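PDB 2WQK: 5'-nucleotidase SurE from Aquifex aeolicus, which probably removes the phosphate from nucleoside 5'-monophosphates by hydrolysis, using one divalent metal ion per subunit. Local coordinates for residues G43-M54 / V64-L75. Sequence-based numbering, arbitrary orientation.
Sequences GHSLTFTEPLKM and VIDGTPADCVHL
Asp71 takes hold of Thr47 with both carboxylate oxygens: OD1 accepts from Thr47 N (2.8 Å) and OD2 from Thr47 OG1 (2.6 Å), each through its syn lone pair. A chi1 of -55° puts Thr47 OG1 beside its own N, where one carboxylate can take both, and the short aspartate side chain also turns back to Thr68 N, which meets OD2 from above the carboxylate plane. Thr68 OG1 accepts from Asp71 N, completing the capping box that starts helix 69-80. The same hydroxyl donates to Ser45 O (2.9 Å), so threonine serves helix and loop at once.

Leu46 flanks these bonds; its forked end lays CD2 over the His74 ring centre in a CH-pi contact, 3.7 Å from the centroid, while CD1 reaches Ala70 and Asp71. Leu52 CD1, likewise one arm of a fork, packs on Asp71 CG and Leu75 CD1 (3.9 Å). Ile65 N bonds to Lys53 O, a backbone link. Farther out, His74 NE2 bonds to Glu114 and ND1 to Glu187 of the second subunit, fixing the ring's rotation.

Asp71 thus ties the loop, which carries His44 beside the predicted metal ligand Asp9, to the helix N-terminus; three donors probably keep its buried carboxylate ionised.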
ATOM      1  N   GLY A  43      -7.056  -1.114  -4.432  1.00 15.10           N
ATOM      2  CA  GLY A  43      -8.039  -2.121  -4.768  1.00 15.06           C
ATOM      3  C   GLY A  43      -9.442  -1.780  -4.266  1.00 14.48           C
ATOM      4  O   GLY A  43      -9.590  -1.116  -3.199  1.00 15.97           O
ATOM      5  N   HIS A  44     -10.442  -2.289  -4.987  1.00 14.33           N
ATOM      6  CA  HIS A  44     -11.854  -2.032  -4.677  1.00 14.07           C
ATOM      7  C   HIS A  44     -12.675  -3.296  -4.454  1.00 14.24           C
ATOM      8  O   HIS A  44     -13.873  -3.222  -4.289  1.00 14.84           O
ATOM      9  CB  HIS A  44     -12.479  -1.205  -5.805  1.00 14.46           C
ATOM     10  CG  HIS A  44     -11.754   0.070  -6.067  1.00 15.08           C
ATOM     11  ND1 HIS A  44     -11.498   0.555  -7.339  1.00 17.79           N
ATOM     12  CD2 HIS A  44     -11.193   0.950  -5.208  1.00 15.61           C
ATOM     13  CE1 HIS A  44     -10.815   1.686  -7.237  1.00 17.56           C
ATOM     14  NE2 HIS A  44     -10.630   1.953  -5.959  1.00 18.20           N
ATOM     15  N   SER A  45     -12.040  -4.466  -4.447  1.00 15.02           N
ATOM     16  CA  SER A  45     -12.807  -5.708  -4.392  1.00 15.26           C
ATOM     17  C   SER A  45     -13.467  -5.912  -3.007  1.00 15.22           C
ATOM     18  O   SER A  45     -13.126  -5.241  -2.038  1.00 14.20           O
ATOM     19  CB  SER A  45     -11.945  -6.935  -4.734  1.00 17.05           C
ATOM     20  OG  SER A  45     -11.043  -7.207  -3.697  1.00 19.21           O
ATOM     21  N   LEU A  46     -14.398  -6.851  -2.956  1.00 16.00           N
ATOM     22  CA  LEU A  46     -15.026  -7.271  -1.702  1.00 17.31           C
ATOM     23  C   LEU A  46     -13.987  -8.068  -0.866  1.00 18.42           C
ATOM     24  O   LEU A  46     -13.213  -8.903  -1.421  1.00 20.79           O
ATOM     25  CB  LEU A  46     -16.303  -8.054  -2.061  1.00 19.06           C
ATOM     26  CG  LEU A  46     -17.447  -8.365  -1.120  1.00 22.32           C
ATOM     27  CD1 LEU A  46     -17.893  -7.151  -0.335  1.00 20.67           C
ATOM     28  CD2 LEU A  46     -18.580  -8.984  -1.965  1.00 23.33           C
ATOM     29  N   THR A  47     -13.890  -7.759   0.425  1.00 18.94           N
ATOM     30  CA  THR A  47     -12.853  -8.299   1.363  1.00 20.59           C
ATOM     31  C   THR A  47     -13.426  -9.578   1.991  1.00 21.78           C
ATOM     32  O   THR A  47     -14.355  -9.510   2.782  1.00 21.21           O
ATOM     33  CB  THR A  47     -12.475  -7.225   2.487  1.00 21.33           C
ATOM     34  OG1 THR A  47     -12.050  -5.931   1.912  1.00 20.73           O
ATOM     35  CG2 THR A  47     -11.410  -7.767   3.468  1.00 22.71           C
ATOM     36  N   PHE A  48     -12.862 -10.741   1.652  1.00 24.18           N
ATOM     37  CA  PHE A  48     -13.333 -12.020   2.164  1.00 25.93           C
ATOM     38  C   PHE A  48     -12.349 -12.618   3.153  1.00 25.10           C
ATOM     39  O   PHE A  48     -12.716 -13.520   3.899  1.00 27.42           O
ATOM     40  CB  PHE A  48     -13.534 -13.016   1.005  1.00 27.12           C
ATOM     41  CG  PHE A  48     -14.855 -12.842   0.329  1.00 29.70           C
ATOM     42  CD1 PHE A  48     -14.945 -12.272  -0.930  1.00 31.47           C
ATOM     43  CD2 PHE A  48     -16.016 -13.182   0.988  1.00 30.79           C
ATOM     44  CE1 PHE A  48     -16.196 -12.077  -1.536  1.00 31.67           C
ATOM     45  CE2 PHE A  48     -17.257 -12.978   0.409  1.00 32.48           C
ATOM     46  CZ  PHE A  48     -17.357 -12.424  -0.854  1.00 32.64           C
ATOM     47  N   THR A  49     -11.109 -12.172   3.067  1.00 25.98           N
ATOM     48  CA  THR A  49      -9.967 -12.845   3.709  1.00 26.66           C
ATOM     49  C   THR A  49      -9.505 -12.139   4.982  1.00 24.03           C
ATOM     50  O   THR A  49      -8.571 -12.574   5.604  1.00 23.11           O
ATOM     51  CB  THR A  49      -8.727 -12.957   2.761  1.00 28.12           C
ATOM     52  OG1 THR A  49      -8.047 -11.685   2.613  1.00 31.68           O
ATOM     53  CG2 THR A  49      -9.128 -13.532   1.390  1.00 31.38           C
ATOM     54  N   GLU A  50     -10.131 -11.020   5.341  1.00 22.15           N
ATOM     55  CA  GLU A  50      -9.787 -10.336   6.588  1.00 20.47           C
ATOM     56  C   GLU A  50     -11.077  -9.723   7.102  1.00 19.29           C
ATOM     57  O   GLU A  50     -11.979  -9.396   6.309  1.00 18.87           O
ATOM     58  CB  GLU A  50      -8.781  -9.170   6.396  1.00 21.65           C
ATOM     59  CG  GLU A  50      -7.350  -9.546   5.915  1.00 23.38           C
ATOM     60  CD  GLU A  50      -6.437 -10.182   6.971  1.00 27.45           C
ATOM     61  OE1 GLU A  50      -6.794 -10.271   8.183  1.00 28.22           O
ATOM     62  OE2 GLU A  50      -5.327 -10.607   6.538  1.00 31.34           O
ATOM     63  N   PRO A  51     -11.148  -9.542   8.410  1.00 17.76           N
ATOM     64  CA  PRO A  51     -12.289  -8.878   9.024  1.00 17.89           C
ATOM     65  C   PRO A  51     -12.188  -7.370   8.897  1.00 17.52           C
ATOM     66  O   PRO A  51     -11.133  -6.838   8.549  1.00 17.40           O
ATOM     67  CB  PRO A  51     -12.169  -9.297  10.476  1.00 19.70           C
ATOM     68  CG  PRO A  51     -10.759  -9.421  10.704  1.00 19.92           C
ATOM     69  CD  PRO A  51     -10.157  -9.953   9.416  1.00 18.82           C
ATOM     70  N   LEU A  52     -13.301  -6.710   9.199  1.00 15.61           N
ATOM     71  CA  LEU A  52     -13.468  -5.292   8.971  1.00 16.04           C
ATOM     72  C   LEU A  52     -14.062  -4.632  10.210  1.00 15.56           C
ATOM     73  O   LEU A  52     -15.102  -5.067  10.694  1.00 15.64           O
ATOM     74  CB  LEU A  52     -14.405  -5.081   7.784  1.00 16.38           C
ATOM     75  CG  LEU A  52     -13.858  -5.527   6.419  1.00 19.48           C
ATOM     76  CD1 LEU A  52     -15.014  -5.646   5.410  1.00 21.47           C
ATOM     77  CD2 LEU A  52     -12.766  -4.593   5.966  1.00 20.94           C
ATOM     78  N   LYS A  53     -13.392  -3.609  10.710  1.00 15.65           N
ATOM     79  CA  LYS A  53     -13.958  -2.820  11.791  1.00 16.08           C
ATOM     80  C   LYS A  53     -14.975  -1.853  11.189  1.00 16.51           C
ATOM     81  O   LYS A  53     -14.720  -1.229  10.168  1.00 16.04           O
ATOM     82  CB  LYS A  53     -12.883  -2.034  12.506  1.00 17.59           C
ATOM     83  CG  LYS A  53     -11.814  -2.877  13.202  1.00 20.07           C
ATOM     84  CD  LYS A  53     -10.970  -1.994  14.137  1.00 24.63           C
ATOM     85  CE  LYS A  53     -10.083  -1.029  13.410  1.00 26.53           C
ATOM     86  NZ  LYS A  53      -9.235  -0.296  14.387  1.00 27.27           N
ATOM     87  N   MET A  54     -16.106  -1.707  11.864  1.00 17.90           N
ATOM     88  CA  MET A  54     -17.090  -0.694  11.430  1.00 17.86           C
ATOM     89  C   MET A  54     -17.485   0.088  12.656  1.00 19.34           C
ATOM     90  O   MET A  54     -17.849  -0.523  13.673  1.00 21.13           O
ATOM     91  CB  MET A  54     -18.290  -1.332  10.696  1.00 19.37           C
ATOM     92  CG  MET A  54     -19.352  -0.296  10.171  1.00 18.20           C
ATOM     93  SD  MET A  54     -20.581  -1.042   9.087  1.00 21.55           S
ATOM     94  CE  MET A  54     -21.126  -2.485   9.965  1.00 20.31           C
ATOM     95  N   VAL A  64     -16.340   2.138   7.616  1.00 13.43           N
ATOM     96  CA  VAL A  64     -15.687   0.846   7.590  1.00 14.44           C
ATOM     97  C   VAL A  64     -14.168   1.116   7.438  1.00 14.67           C
ATOM     98  O   VAL A  64     -13.708   1.731   6.467  1.00 15.45           O
ATOM     99  CB  VAL A  64     -16.190  -0.087   6.440  1.00 14.65           C
ATOM    100  CG1 VAL A  64     -15.478  -1.448   6.533  1.00 16.03           C
ATOM    101  CG2 VAL A  64     -17.704  -0.290   6.484  1.00 16.08           C
ATOM    102  N   ILE A  65     -13.413   0.699   8.444  1.00 15.99           N
ATOM    103  CA  ILE A  65     -11.992   0.985   8.501  1.00 17.18           C
ATOM    104  C   ILE A  65     -11.249   0.174   7.421  1.00 17.12           C
ATOM    105  O   ILE A  65     -11.293  -1.041   7.407  1.00 17.74           O
ATOM    106  CB  ILE A  65     -11.415   0.683   9.910  1.00 17.59           C
ATOM    107  CG1 ILE A  65     -12.215   1.470  10.979  1.00 20.82           C
ATOM    108  CG2 ILE A  65      -9.933   1.058   9.941  1.00 19.25           C
ATOM    109  CD1 ILE A  65     -12.226   2.938  10.763  1.00 24.79           C
ATOM    110  N   ASP A  66     -10.662   0.900   6.473  1.00 17.12           N
ATOM    111  CA  ASP A  66     -10.031   0.313   5.293  1.00 18.46           C
ATOM    112  C   ASP A  66     -11.018  -0.551   4.468  1.00 18.01           C
ATOM    113  O   ASP A  66     -10.626  -1.484   3.756  1.00 20.13           O
ATOM    114  CB  ASP A  66      -8.769  -0.469   5.686  1.00 20.12           C
ATOM    115  CG  ASP A  66      -7.856  -0.691   4.513  1.00 22.66           C
ATOM    116  OD1 ASP A  66      -7.883   0.132   3.579  1.00 23.59           O
ATOM    117  OD2 ASP A  66      -7.148  -1.724   4.500  1.00 28.97           O
ATOM    118  N   GLY A  67     -12.310  -0.194   4.500  1.00 16.36           N
ATOM    119  CA  GLY A  67     -13.357  -0.917   3.769  1.00 15.85           C
ATOM    120  C   GLY A  67     -13.526  -0.356   2.375  1.00 15.21           C
ATOM    121  O   GLY A  67     -13.667   0.850   2.197  1.00 16.43           O
ATOM    122  N   THR A  68     -13.500  -1.216   1.364  1.00 13.30           N
ATOM    123  CA  THR A  68     -13.779  -0.759  -0.024  1.00 12.60           C
ATOM    124  C   THR A  68     -15.269  -0.364  -0.159  1.00 12.58           C
ATOM    125  O   THR A  68     -16.099  -0.761   0.691  1.00 12.96           O
ATOM    126  CB  THR A  68     -13.505  -1.863  -1.030  1.00 13.61           C
ATOM    127  OG1 THR A  68     -14.340  -2.989  -0.730  1.00 13.92           O
ATOM    128  CG2 THR A  68     -11.975  -2.260  -1.000  1.00 14.88           C
ATOM    129  N   PRO A  69     -15.608   0.384  -1.223  1.00 13.42           N
ATOM    130  CA  PRO A  69     -17.050   0.650  -1.457  1.00 12.96           C
ATOM    131  C   PRO A  69     -17.904  -0.614  -1.469  1.00 12.53           C
ATOM    132  O   PRO A  69     -19.001  -0.636  -0.886  1.00 13.58           O
ATOM    133  CB  PRO A  69     -17.094   1.365  -2.802  1.00 13.24           C
ATOM    134  CG  PRO A  69     -15.691   2.046  -2.878  1.00 14.78           C
ATOM    135  CD  PRO A  69     -14.745   1.111  -2.181  1.00 14.56           C
ATOM    136  N   ALA A  70     -17.386  -1.677  -2.092  1.00 12.88           N
ATOM    137  CA  ALA A  70     -18.054  -2.968  -2.071  1.00 12.68           C
ATOM    138  C   ALA A  70     -18.333  -3.463  -0.641  1.00 12.31           C
ATOM    139  O   ALA A  70     -19.460  -3.900  -0.330  1.00 13.14           O
ATOM    140  CB  ALA A  70     -17.231  -3.981  -2.870  1.00 13.55           C
ATOM    141  N   ASP A  71     -17.306  -3.393   0.214  1.00 12.55           N
ATOM    142  CA  ASP A  71     -17.423  -3.802   1.634  1.00 11.77           C
ATOM    143  C   ASP A  71     -18.547  -2.957   2.284  1.00 12.20           C
ATOM    144  O   ASP A  71     -19.379  -3.461   3.041  1.00 13.37           O
ATOM    145  CB  ASP A  71     -16.148  -3.561   2.404  1.00 13.14           C
ATOM    146  CG  ASP A  71     -14.981  -4.474   1.951  1.00 14.51           C
ATOM    147  OD1 ASP A  71     -15.258  -5.561   1.393  1.00 16.68           O
ATOM    148  OD2 ASP A  71     -13.813  -4.080   2.208  1.00 15.71           O
ATOM    149  N   CYS A  72     -18.513  -1.667   1.993  1.00 10.98           N
ATOM    150  CA  CYS A  72     -19.474  -0.735   2.611  1.00 10.74           C
ATOM    151  C   CYS A  72     -20.925  -1.081   2.204  1.00  9.97           C
ATOM    152  O   CYS A  72     -21.853  -1.016   3.032  1.00 12.20           O
ATOM    153  CB  CYS A  72     -19.134   0.721   2.258  1.00 11.99           C
ATOM    154  SG  CYS A  72     -17.630   1.329   2.975  1.00 13.76           S
ATOM    155  N   VAL A  73     -21.136  -1.360   0.914  1.00 10.24           N
ATOM    156  CA  VAL A  73     -22.465  -1.722   0.436  1.00 10.28           C
ATOM    157  C   VAL A  73     -22.947  -3.010   1.094  1.00 10.88           C
ATOM    158  O   VAL A  73     -24.075  -3.101   1.578  1.00 13.08           O
ATOM    159  CB  VAL A  73     -22.544  -1.830  -1.107  1.00 10.52           C
ATOM    160  CG1 VAL A  73     -23.880  -2.424  -1.581  1.00 12.02           C
ATOM    161  CG2 VAL A  73     -22.181  -0.482  -1.769  1.00 11.37           C
ATOM    162  N   HIS A  74     -22.058  -4.003   1.131  1.00 11.73           N
ATOM    163  CA  HIS A  74     -22.449  -5.281   1.677  1.00 12.41           C
ATOM    164  C   HIS A  74     -22.688  -5.239   3.193  1.00 13.39           C
ATOM    165  O   HIS A  74     -23.705  -5.828   3.690  1.00 14.17           O
ATOM    166  CB  HIS A  74     -21.451  -6.379   1.263  1.00 12.89           C
ATOM    167  CG  HIS A  74     -21.583  -6.765  -0.186  1.00 14.26           C
ATOM    168  ND1 HIS A  74     -22.036  -8.002  -0.588  1.00 16.60           N
ATOM    169  CD2 HIS A  74     -21.332  -6.076  -1.323  1.00 14.93           C
ATOM    170  CE1 HIS A  74     -22.081  -8.045  -1.913  1.00 17.84           C
ATOM    171  NE2 HIS A  74     -21.651  -6.892  -2.389  1.00 15.62           N
ATOM    172  N   LEU A  75     -21.805  -4.558   3.923  1.00 12.68           N
ATOM    173  CA  LEU A  75     -22.021  -4.414   5.383  1.00 13.92           C
ATOM    174  C   LEU A  75     -23.229  -3.497   5.634  1.00 13.84           C
ATOM    175  O   LEU A  75     -23.993  -3.700   6.592  1.00 15.26           O
ATOM    176  CB  LEU A  75     -20.779  -3.879   6.095  1.00 14.27           C
ATOM    177  CG  LEU A  75     -19.597  -4.866   6.187  1.00 16.04           C
ATOM    178  CD1 LEU A  75     -18.384  -4.193   6.794  1.00 19.14           C
ATOM    179  CD2 LEU A  75     -19.954  -6.153   6.981  1.00 17.40           C
TER
HETATM  180  O   HOH W   1     -15.517  -1.235  -4.253  1.00 18.51           O
HETATM  181  O   HOH W   2     -10.124  -4.282   3.104  1.00 35.89           O
HETATM  182  O   HOH W   3     -10.993  -2.880   9.426  1.00 19.56           O